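RNA silencing suppressor p19 (Tomato bushy stunt virus, PDB 4J39) probably suppresses host RNA silencing by binding short interfering RNA duplexes as a homodimer that selects them by length, like a molecular caliper. Local coordinates at residues D32-K38 and R50-R56; F37-F43 and G87-R93. All coordinates share one frame. Residues are numbered along the deposited sequence.

Contact 1 (D32-K38 and R50-R56); sequences DNPLGFK and RYLRYDR. With SO4 (sulfate ion), chain C; nucleotides of chain B.
Segments 32-38 and 50-56 form the open end of a beta hairpin in the p19 core, where strands 36-43 and 46-53 run antiparallel (163° between directions, axes 4.7 Å apart at closest). F37 and L52 are the hydrogen-bonded pair (CA-CA 5.7 Å), F37 N to L52 O and L52 N to F37 O both at 3.0 Å; G36/R53 (CA to CA 4.1 Å) and K38/Y51 (CA to CA 4.4 Å) flank it as non-hydrogen-bonded pairs. Past the strands come Y54 N to L35 O at 3.1 Å and a water that donates to P34 O and Y54 O.

G36, extended at phi/psi -177/-145, lies so close that a CB would clash with L52 O.

On the apolar face F37 (chi1 p) sets its ring CZ 3.9 Å from L52 CD1 and CD2 3.8 Å from Y54 CB; hydrophobic, it packs against V64 of helix 58-65 and K119 and L123 of helix 108-124.

The opposite face, with K38 and Y51, meets RNA. Y51 (chi1 t) sets CD2 3.4 Å from K38 CG. Y51 OH accepts a weak bond from G36 N (3.0 Å) and donates to OP1 of C1 of chain B (2.7 Å), while K38 NZ lies 2.5 Å from OP3 of the same 5' phosphate.

Three arginines anchor segment 50-56. R53 NE bonds backbone E13 O and NH2 salt-bridges E19, with L35 CD1 over the guanidinium face. R50 NE bonds L10 O, and R50 NH1 donates to O1 of a sulfate (chain C, probably from the crystallisation liquor) at 2.9 Å. R56, extended from chi2 to chi4, donates from NH2 to D32 O at 2.5 Å.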
loop_
_atom_site.group_PDB
_atom_site.type_symbol
_atom_site.label_atom_id
_atom_site.label_comp_id
_atom_site.label_asym_id
_atom_site.label_seq_id
_atom_site.Cartn_x
_atom_site.Cartn_y
_atom_site.Cartn_z
ATOM N N ASP A 32 12.815 6.002 -13.784
ATOM C CA ASP A 32 11.917 7.112 -13.458
ATOM C C ASP A 32 11.088 7.631 -14.635
ATOM O O ASP A 32 10.195 8.407 -14.382
ATOM C CB ASP A 32 12.685 8.290 -12.765
ATOM C CG ASP A 32 13.004 8.006 -11.270
ATOM O OD1 ASP A 32 14.006 8.549 -10.767
ATOM O OD2 ASP A 32 12.254 7.264 -10.577
ATOM N N ASN A 33 11.364 7.232 -15.892
ATOM C CA ASN A 33 10.486 7.610 -17.067
ATOM C C ASN A 33 10.007 6.449 -17.947
ATOM O O ASN A 33 10.268 6.409 -19.123
ATOM C CB ASN A 33 11.041 8.777 -17.879
ATOM C CG ASN A 33 10.864 10.115 -17.122
ATOM O OD1 ASN A 33 9.763 10.736 -17.124
ATOM N ND2 ASN A 33 11.891 10.505 -16.410
ATOM N N PRO A 34 9.304 5.503 -17.314
ATOM C CA PRO A 34 8.767 4.307 -17.967
ATOM C C PRO A 34 7.643 4.696 -18.898
ATOM O O PRO A 34 7.138 5.801 -18.813
ATOM C CB PRO A 34 8.264 3.508 -16.800
ATOM C CG PRO A 34 7.843 4.424 -15.796
ATOM C CD PRO A 34 8.827 5.613 -15.930
ATOM N N LEU A 35 7.230 3.760 -19.722
ATOM C CA LEU A 35 6.034 3.956 -20.590
ATOM C C LEU A 35 4.770 4.134 -19.785
ATOM O O LEU A 35 3.874 4.848 -20.171
ATOM C CB LEU A 35 5.914 2.810 -21.612
ATOM C CG LEU A 35 6.971 2.796 -22.701
ATOM C CD1 LEU A 35 6.875 1.404 -23.348
ATOM C CD2 LEU A 35 6.852 3.972 -23.773
ATOM N N GLY A 36 4.706 3.487 -18.638
ATOM C CA GLY A 36 3.540 3.560 -17.767
ATOM C C GLY A 36 3.682 2.826 -16.476
ATOM O O GLY A 36 4.826 2.649 -15.951
ATOM N N PHE A 37 2.584 2.231 -15.994
ATOM C CA PHE A 37 2.592 1.635 -14.665
ATOM C C PHE A 37 1.804 0.302 -14.800
ATOM O O PHE A 37 1.045 0.142 -15.786
ATOM C CB PHE A 37 1.996 2.558 -13.615
ATOM C CG PHE A 37 0.515 2.785 -13.768
ATOM C CD1 PHE A 37 -0.406 2.001 -13.092
ATOM C CD2 PHE A 37 0.016 3.867 -14.586
ATOM C CE1 PHE A 37 -1.776 2.188 -13.166
ATOM C CE2 PHE A 37 -1.330 4.029 -14.684
ATOM C CZ PHE A 37 -2.236 3.185 -13.971
ATOM N N LYS A 38 2.023 -0.582 -13.840
ATOM C CA LYS A 38 1.217 -1.771 -13.785
ATOM C C LYS A 38 0.310 -1.781 -12.579
ATOM O O LYS A 38 0.705 -1.417 -11.443
ATOM C CB LYS A 38 2.182 -2.983 -13.742
ATOM C CG LYS A 38 3.097 -3.385 -14.904
ATOM C CD LYS A 38 4.027 -4.610 -14.603
ATOM C CE LYS A 38 5.379 -4.234 -14.060
ATOM N NZ LYS A 38 6.198 -3.576 -15.123
ATOM N N ARG A 50 -3.361 -4.882 -15.534
ATOM C CA ARG A 50 -3.255 -3.900 -16.580
ATOM C C ARG A 50 -1.868 -3.230 -16.576
ATOM O O ARG A 50 -1.340 -2.921 -15.470
ATOM C CB ARG A 50 -4.325 -2.754 -16.536
ATOM C CG ARG A 50 -5.742 -3.097 -16.817
ATOM C CD ARG A 50 -5.881 -3.409 -18.288
ATOM N NE ARG A 50 -7.266 -3.781 -18.631
ATOM C CZ ARG A 50 -7.757 -5.012 -18.551
ATOM N NH1 ARG A 50 -7.052 -6.025 -18.052
ATOM N NH2 ARG A 50 -8.987 -5.210 -18.941
ATOM N N TYR A 51 -1.296 -3.040 -17.740
ATOM C CA TYR A 51 -0.222 -2.058 -17.930
ATOM C C TYR A 51 -0.872 -0.896 -18.657
ATOM O O TYR A 51 -1.471 -1.098 -19.706
ATOM C CB TYR A 51 0.888 -2.624 -18.754
ATOM C CG TYR A 51 2.110 -1.745 -18.786
ATOM C CD1 TYR A 51 2.205 -0.664 -19.647
ATOM C CD2 TYR A 51 3.147 -2.023 -17.969
ATOM C CE1 TYR A 51 3.398 0.122 -19.648
ATOM C CE2 TYR A 51 4.288 -1.254 -17.920
ATOM C CZ TYR A 51 4.383 -0.141 -18.748
ATOM O OH TYR A 51 5.555 0.568 -18.757
ATOM N N LEU A 52 -0.736 0.343 -18.130
ATOM C CA LEU A 52 -1.433 1.519 -18.696
ATOM C C LEU A 52 -0.338 2.616 -18.905
ATOM O O LEU A 52 0.491 2.820 -18.002
ATOM C CB LEU A 52 -2.482 2.008 -17.784
ATOM C CG LEU A 52 -3.770 1.112 -17.689
ATOM C CD1 LEU A 52 -4.645 1.598 -16.537
ATOM C CD2 LEU A 52 -4.416 0.917 -19.036
ATOM N N ARG A 53 -0.448 3.298 -20.046
ATOM C CA ARG A 53 0.524 4.382 -20.419
ATOM C C ARG A 53 0.237 5.527 -19.557
ATOM O O ARG A 53 -0.917 5.915 -19.350
ATOM C CB ARG A 53 0.436 4.731 -21.912
ATOM C CG ARG A 53 0.516 3.512 -22.805
ATOM C CD ARG A 53 1.797 2.759 -22.459
ATOM N NE ARG A 53 1.895 1.478 -23.223
ATOM C CZ ARG A 53 2.459 1.375 -24.391
ATOM N NH1 ARG A 53 2.498 0.230 -25.057
ATOM N NH2 ARG A 53 3.168 2.450 -24.874
ATOM N N TYR A 54 1.297 6.228 -19.161
ATOM C CA TYR A 54 1.145 7.263 -18.197
ATOM C C TYR A 54 2.320 8.214 -18.374
ATOM O O TYR A 54 3.464 7.790 -18.319
ATOM C CB TYR A 54 1.026 6.834 -16.732
ATOM C CG TYR A 54 0.979 8.004 -15.747
ATOM C CD1 TYR A 54 -0.068 8.947 -15.758
ATOM C CD2 TYR A 54 1.975 8.129 -14.745
ATOM C CE1 TYR A 54 -0.084 9.973 -14.880
ATOM C CE2 TYR A 54 1.927 9.148 -13.818
ATOM C CZ TYR A 54 0.921 10.109 -13.916
ATOM O OH TYR A 54 0.973 11.138 -12.963
ATOM N N ASP A 55 2.038 9.495 -18.579
ATOM C CA ASP A 55 3.144 10.426 -18.971
ATOM C C ASP A 55 3.274 11.599 -18.009
ATOM O O ASP A 55 3.955 12.611 -18.350
ATOM C CB ASP A 55 2.992 10.961 -20.400
ATOM C CG ASP A 55 1.806 11.932 -20.552
ATOM O OD1 ASP A 55 1.100 12.309 -19.564
ATOM O OD2 ASP A 55 1.648 12.402 -21.730
ATOM N N ARG A 56 2.579 11.505 -16.873
ATOM C CA ARG A 56 2.673 12.403 -15.760
ATOM C C ARG A 56 2.101 13.748 -16.013
ATOM O O ARG A 56 2.488 14.660 -15.355
ATOM C CB ARG A 56 4.148 12.598 -15.336
ATOM C CG ARG A 56 4.906 11.386 -14.901
ATOM C CD ARG A 56 6.027 11.973 -14.031
ATOM N NE ARG A 56 7.151 11.058 -13.895
ATOM C CZ ARG A 56 8.297 11.338 -13.243
ATOM N NH1 ARG A 56 8.503 12.529 -12.669
ATOM N NH2 ARG A 56 9.250 10.405 -13.173
HETATM S S SO4 C . -9.249 -8.923 -18.362
HETATM O O1 SO4 C . -8.987 -8.000 -17.184
HETATM O O2 SO4 C . -10.220 -9.965 -17.914
HETATM O O3 SO4 C . -8.033 -9.529 -18.749
HETATM O O4 SO4 C . -9.795 -8.115 -19.369
ATOM O OP3 C B 1 7.951 -2.138 -16.189
ATOM P P C B 1 8.362 -1.440 -17.434
ATOM O OP1 C B 1 7.794 -0.069 -17.404
ATOM O OP2 C B 1 9.853 -1.634 -17.687
ATOM O "O5'" C B 1 7.516 -2.154 -18.586
ATOM C "C5'" C B 1 7.502 -3.599 -18.635
ATOM C "C4'" C B 1 6.755 -4.177 -19.831
ATOM O "O4'" C B 1 7.533 -4.107 -21.061
ATOM C "C3'" C B 1 6.461 -5.629 -19.646
ATOM O "O3'" C B 1 5.323 -5.797 -18.804
ATOM C "C2'" C B 1 6.293 -6.094 -21.106
ATOM O "O2'" C B 1 5.074 -5.689 -21.752
ATOM C "C1'" C B 1 7.475 -5.374 -21.717
ATOM N N1 C B 1 8.850 -6.079 -21.551
ATOM C C2 C B 1 9.157 -7.176 -22.337
ATOM O O2 C B 1 8.322 -7.562 -23.138
ATOM N N3 C B 1 10.400 -7.795 -22.222
ATOM C C4 C B 1 11.279 -7.329 -21.323
ATOM N N4 C B 1 12.487 -7.943 -21.229
ATOM C C5 C B 1 10.981 -6.204 -20.494
ATOM C C6 C B 1 9.755 -5.628 -20.642
HETATM O O HOH W 1 5.801 7.470 -16.966
#

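Contact 2 (F37-F43 and G87-R93); sequences FKESWGF and GCTYSIR. With SO4 (sulfate ion), chain F; nucleotides of chain D; nucleotides of chain B.
Strands 37-43 and 87-93 lie antiparallel (174° between directions, axes 4.6 Å apart at closest) and satisfy each other's backbone in three hydrogen-bonded pairs. K38 N gives to R93 O (3.2 Å) and R93 N to K38 O (2.9 Å); S40 N to S91 O (2.9 Å) and S91 N to S40 O (3.0 Å); G42 N to T89 O (2.8 Å) and T89 N to G42 O (2.9 Å). E39/I92, W41/Y90 and F43/C88 are the non-hydrogen-bonded pairs (CA-CA 4.1, 4.6 and 4.7 Å). E39 and W41 pair outward with strand 46-53, as expected for an inner strand of the four-stranded p19 sheet.

One face is buried against helix 108-124. There E39 (chi1 p) is tolerated because its charge is met: OE2 accepts from Y90 OH (2.6 Å) and pairs with K119, and OE1 bonds S67. Y90 (chi1 t) makes a CH-pi contact, CB 3.6 Å from the centroid of the W41 six-membered ring; F37 CD1 meets I92 CD1 at 3.7 Å, and C88 SG makes a sulfur-aromatic contact at the edge of the F43 ring, 4.0 Å from F43 CD2.

Small polar residues suit the RNA-facing side: T89 and S91 pack on sugars, S40 on a phosphate. S91 OG bonds T100, and a water links S40 OG (2.8 Å) with T89 O (3.0 Å). R93 spreads its guanidinium among anions: NE to O1 (3.0 Å) and NH2 to O2 (2.7 Å) of a sulfate (chain F, probably from the crystallisation liquor), and NH1 to OP1 of U12 (3.1 Å) and OP2 of the next guanosine (3.0 Å), both of chain D.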
loop_
_atom_site.group_PDB
_atom_site.type_symbol
_atom_site.label_atom_id
_atom_site.label_comp_id
_atom_site.label_asym_id
_atom_site.label_seq_id
_atom_site.Cartn_x
_atom_site.Cartn_y
_atom_site.Cartn_z
ATOM N N PHE A 37 2.584 2.231 -15.994
ATOM C CA PHE A 37 2.592 1.635 -14.665
ATOM C C PHE A 37 1.804 0.302 -14.800
ATOM O O PHE A 37 1.045 0.142 -15.786
ATOM C CB PHE A 37 1.996 2.558 -13.615
ATOM C CG PHE A 37 0.515 2.785 -13.768
ATOM C CD1 PHE A 37 -0.406 2.001 -13.092
ATOM C CD2 PHE A 37 0.016 3.867 -14.586
ATOM C CE1 PHE A 37 -1.776 2.188 -13.166
ATOM C CE2 PHE A 37 -1.330 4.029 -14.684
ATOM C CZ PHE A 37 -2.236 3.185 -13.971
ATOM N N LYS A 38 2.023 -0.582 -13.840
ATOM C CA LYS A 38 1.217 -1.771 -13.785
ATOM C C LYS A 38 0.310 -1.781 -12.579
ATOM O O LYS A 38 0.705 -1.417 -11.443
ATOM C CB LYS A 38 2.182 -2.983 -13.742
ATOM C CG LYS A 38 3.097 -3.385 -14.904
ATOM C CD LYS A 38 4.027 -4.610 -14.603
ATOM C CE LYS A 38 5.379 -4.234 -14.060
ATOM N NZ LYS A 38 6.198 -3.576 -15.123
ATOM N N GLU A 39 -0.929 -2.383 -12.684
ATOM C CA GLU A 39 -1.763 -2.471 -11.568
ATOM C C GLU A 39 -2.519 -3.804 -11.737
ATOM O O GLU A 39 -2.535 -4.317 -12.875
ATOM C CB GLU A 39 -2.851 -1.312 -11.461
ATOM C CG GLU A 39 -3.785 -1.128 -12.689
ATOM C CD GLU A 39 -4.777 0.055 -12.625
ATOM O OE1 GLU A 39 -5.332 0.268 -13.699
ATOM O OE2 GLU A 39 -4.895 0.623 -11.523
ATOM N N SER A 40 -3.016 -4.277 -10.656
ATOM C CA SER A 40 -3.776 -5.543 -10.610
ATOM C C SER A 40 -4.793 -5.625 -9.507
ATOM O O SER A 40 -4.683 -4.999 -8.457
ATOM C CB SER A 40 -2.746 -6.686 -10.534
ATOM O OG SER A 40 -2.176 -6.677 -9.291
ATOM N N TRP A 41 -5.878 -6.387 -9.740
ATOM C CA TRP A 41 -6.868 -6.687 -8.790
ATOM C C TRP A 41 -7.043 -8.227 -8.719
ATOM O O TRP A 41 -7.110 -8.860 -9.775
ATOM C CB TRP A 41 -8.186 -6.157 -9.138
ATOM C CG TRP A 41 -8.532 -4.679 -8.686
ATOM C CD1 TRP A 41 -8.529 -3.573 -9.446
ATOM C CD2 TRP A 41 -8.900 -4.299 -7.388
ATOM N NE1 TRP A 41 -8.893 -2.521 -8.694
ATOM C CE2 TRP A 41 -9.086 -2.902 -7.404
ATOM C CE3 TRP A 41 -9.028 -4.966 -6.194
ATOM C CZ2 TRP A 41 -9.432 -2.253 -6.290
ATOM C CZ3 TRP A 41 -9.330 -4.279 -5.048
ATOM C CH2 TRP A 41 -9.558 -2.901 -5.140
ATOM N N GLY A 42 -6.961 -8.716 -7.502
ATOM C CA GLY A 42 -7.085 -10.143 -7.173
ATOM C C GLY A 42 -8.257 -10.356 -6.254
ATOM O O GLY A 42 -8.427 -9.663 -5.235
ATOM N N PHE A 43 -9.080 -11.396 -6.590
ATOM C CA PHE A 43 -10.219 -11.843 -5.816
ATOM C C PHE A 43 -10.169 -13.352 -5.636
ATOM O O PHE A 43 -10.287 -14.086 -6.623
ATOM C CB PHE A 43 -11.562 -11.450 -6.412
ATOM C CG PHE A 43 -11.607 -10.033 -6.984
ATOM C CD1 PHE A 43 -11.694 -9.825 -8.336
ATOM C CD2 PHE A 43 -11.558 -8.946 -6.129
ATOM C CE1 PHE A 43 -11.660 -8.511 -8.895
ATOM C CE2 PHE A 43 -11.562 -7.616 -6.652
ATOM C CZ PHE A 43 -11.651 -7.406 -8.006
ATOM N N GLY A 87 -10.048 -13.409 0.041
ATOM C CA GLY A 87 -9.032 -12.363 0.091
ATOM C C GLY A 87 -9.097 -11.509 -1.148
ATOM O O GLY A 87 -9.146 -11.992 -2.278
ATOM N N CYS A 88 -8.973 -10.212 -0.962
ATOM C CA CYS A 88 -8.980 -9.277 -2.085
ATOM C C CYS A 88 -7.802 -8.329 -2.020
ATOM O O CYS A 88 -7.411 -7.990 -0.908
ATOM C CB CYS A 88 -10.174 -8.348 -2.050
ATOM S SG CYS A 88 -11.813 -9.223 -2.147
ATOM N N THR A 89 -7.187 -8.076 -3.164
ATOM C CA THR A 89 -5.935 -7.335 -3.220
ATOM C C THR A 89 -5.803 -6.444 -4.417
ATOM O O THR A 89 -6.038 -6.853 -5.584
ATOM C CB THR A 89 -4.675 -8.276 -3.206
ATOM O OG1 THR A 89 -4.670 -9.091 -2.066
ATOM C CG2 THR A 89 -3.422 -7.524 -3.082
ATOM N N TYR A 90 -5.402 -5.166 -4.173
ATOM C CA TYR A 90 -5.069 -4.289 -5.277
ATOM C C TYR A 90 -3.554 -4.012 -5.199
ATOM O O TYR A 90 -3.038 -3.828 -4.066
ATOM C CB TYR A 90 -5.839 -2.925 -5.144
ATOM C CG TYR A 90 -5.378 -1.960 -6.177
ATOM C CD1 TYR A 90 -5.649 -2.084 -7.549
ATOM C CD2 TYR A 90 -4.540 -0.886 -5.818
ATOM C CE1 TYR A 90 -5.279 -1.195 -8.489
ATOM C CE2 TYR A 90 -4.053 0.012 -6.747
ATOM C CZ TYR A 90 -4.374 -0.102 -8.097
ATOM O OH TYR A 90 -3.985 0.754 -9.052
ATOM N N SER A 91 -2.854 -4.065 -6.290
ATOM C CA SER A 91 -1.445 -3.676 -6.360
ATOM C C SER A 91 -1.176 -2.733 -7.455
ATOM O O SER A 91 -1.755 -2.819 -8.528
ATOM C CB SER A 91 -0.660 -4.900 -6.617
ATOM O OG SER A 91 0.624 -4.817 -5.984
ATOM N N ILE A 92 -0.240 -1.803 -7.254
ATOM C CA ILE A 92 0.199 -0.933 -8.271
ATOM C C ILE A 92 1.770 -0.752 -8.134
ATOM O O ILE A 92 2.272 -0.729 -6.978
ATOM C CB ILE A 92 -0.459 0.473 -8.220
ATOM C CG1 ILE A 92 0.003 1.294 -9.405
ATOM C CG2 ILE A 92 -0.433 1.073 -6.792
ATOM C CD1 ILE A 92 -0.868 2.643 -9.503
ATOM N N ARG A 93 2.476 -0.745 -9.246
ATOM C CA ARG A 93 3.875 -0.515 -9.273
ATOM C C ARG A 93 4.235 0.586 -10.290
ATOM O O ARG A 93 3.779 0.571 -11.472
ATOM C CB ARG A 93 4.608 -1.808 -9.594
ATOM C CG ARG A 93 6.075 -1.553 -9.801
ATOM C CD ARG A 93 6.898 -2.657 -9.424
ATOM N NE ARG A 93 8.335 -2.365 -9.584
ATOM C CZ ARG A 93 9.293 -3.204 -9.228
ATOM N NH1 ARG A 93 8.965 -4.370 -8.682
ATOM N NH2 ARG A 93 10.564 -2.916 -9.446
HETATM S S SO4 F . 10.561 -0.586 -11.920
HETATM O O1 SO4 F . 9.192 -0.112 -11.407
HETATM O O2 SO4 F . 11.620 -0.881 -10.935
HETATM O O3 SO4 F . 10.491 -1.832 -12.714
HETATM O O4 SO4 F . 11.096 0.525 -12.705
ATOM P P G D 13 11.654 -5.183 -6.537
ATOM O OP1 G D 13 12.101 -3.806 -6.957
ATOM O OP2 G D 13 11.118 -6.136 -7.529
ATOM O "O5'" G D 13 12.906 -5.872 -5.811
ATOM C "C5'" G D 13 13.634 -5.160 -4.840
ATOM C "C4'" G D 13 14.676 -6.047 -4.201
ATOM O "O4'" G D 13 13.984 -7.043 -3.445
ATOM C "C3'" G D 13 15.572 -6.889 -5.134
ATOM O "O3'" G D 13 16.639 -6.063 -5.618
ATOM C "C2'" G D 13 16.056 -7.967 -4.191
ATOM O "O2'" G D 13 16.989 -7.517 -3.257
ATOM C "C1'" G D 13 14.741 -8.253 -3.488
ATOM N N9 G D 13 13.908 -9.261 -4.101
ATOM C C8 G D 13 12.813 -9.108 -4.885
ATOM N N7 G D 13 12.249 -10.247 -5.256
ATOM C C5 G D 13 13.104 -11.206 -4.724
ATOM C C6 G D 13 13.095 -12.660 -4.822
ATOM O O6 G D 13 12.276 -13.391 -5.376
ATOM N N1 G D 13 14.178 -13.297 -4.141
ATOM C C2 G D 13 15.182 -12.634 -3.491
ATOM N N2 G D 13 16.155 -13.411 -2.934
ATOM N N3 G D 13 15.234 -11.278 -3.404
ATOM C C4 G D 13 14.130 -10.629 -4.022
ATOM P P U D 12 6.135 -6.492 -7.063
ATOM O OP1 U D 12 6.115 -5.274 -7.937
ATOM O OP2 U D 12 6.176 -7.687 -7.842
ATOM O "O5'" U D 12 7.310 -6.442 -6.000
ATOM C "C5'" U D 12 7.461 -5.284 -5.132
ATOM C "C4'" U D 12 8.588 -5.454 -4.148
ATOM O "O4'" U D 12 8.248 -6.588 -3.312
ATOM C "C3'" U D 12 9.920 -5.917 -4.741
ATOM O "O3'" U D 12 10.694 -4.898 -5.299
ATOM C "C2'" U D 12 10.603 -6.430 -3.490
ATOM O "O2'" U D 12 10.959 -5.428 -2.551
ATOM C "C1'" U D 12 9.451 -7.234 -2.940
ATOM N N1 U D 12 9.273 -8.634 -3.404
ATOM C C2 U D 12 10.056 -9.579 -2.803
ATOM O O2 U D 12 10.941 -9.298 -2.027
ATOM N N3 U D 12 9.808 -10.882 -3.211
ATOM C C4 U D 12 8.900 -11.385 -4.112
ATOM O O4 U D 12 8.838 -12.623 -4.267
ATOM C C5 U D 12 8.081 -10.339 -4.703
ATOM C C6 U D 12 8.312 -9.039 -4.332
ATOM O OP3 C B 1 7.951 -2.138 -16.189
ATOM P P C B 1 8.362 -1.440 -17.434
ATOM O OP1 C B 1 7.794 -0.069 -17.404
ATOM O OP2 C B 1 9.853 -1.634 -17.687
ATOM O "O5'" C B 1 7.516 -2.154 -18.586
ATOM C "C5'" C B 1 7.502 -3.599 -18.635
ATOM C "C4'" C B 1 6.755 -4.177 -19.831
ATOM O "O4'" C B 1 7.533 -4.107 -21.061
ATOM C "C3'" C B 1 6.461 -5.629 -19.646
ATOM O "O3'" C B 1 5.323 -5.797 -18.804
ATOM C "C2'" C B 1 6.293 -6.094 -21.106
ATOM O "O2'" C B 1 5.074 -5.689 -21.752
ATOM C "C1'" C B 1 7.475 -5.374 -21.717
ATOM N N1 C B 1 8.850 -6.079 -21.551
ATOM C C2 C B 1 9.157 -7.176 -22.337
ATOM O O2 C B 1 8.322 -7.562 -23.138
ATOM N N3 C B 1 10.400 -7.795 -22.222
ATOM C C4 C B 1 11.279 -7.329 -21.323
ATOM N N4 C B 1 12.487 -7.943 -21.229
ATOM C C5 C B 1 10.981 -6.204 -20.494
ATOM C C6 C B 1 9.755 -5.628 -20.642
HETATM O O HOH W 2 5.641 -0.880 -13.277
HETATM O O HOH W 3 -3.522 -7.683 -7.024
#

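How the contacts relate
Strand 36-43 is common to both contacts: it pairs with 46-53 in contact 1 and with 87-94 in contact 2. F37 bonds its backbone to L52 on one side and K38 to R93 on the other, and R50 N, 2.8 Å from E39 O, ties the two together. Contact 2, its centre about 6 Å from the chain centre, is the more buried and is regular strand pairing throughout. Contact 1, about 11 Å out, frays into loops and adds to its strand pairing a water bridge and one arginine-to-carbonyl bond. At the RNA, Y51 of contact 1 and the shared K38 meet a 5' phosphate, while contact 2 offers small residues to the RNA backbone, with R93 reaching further phosphates.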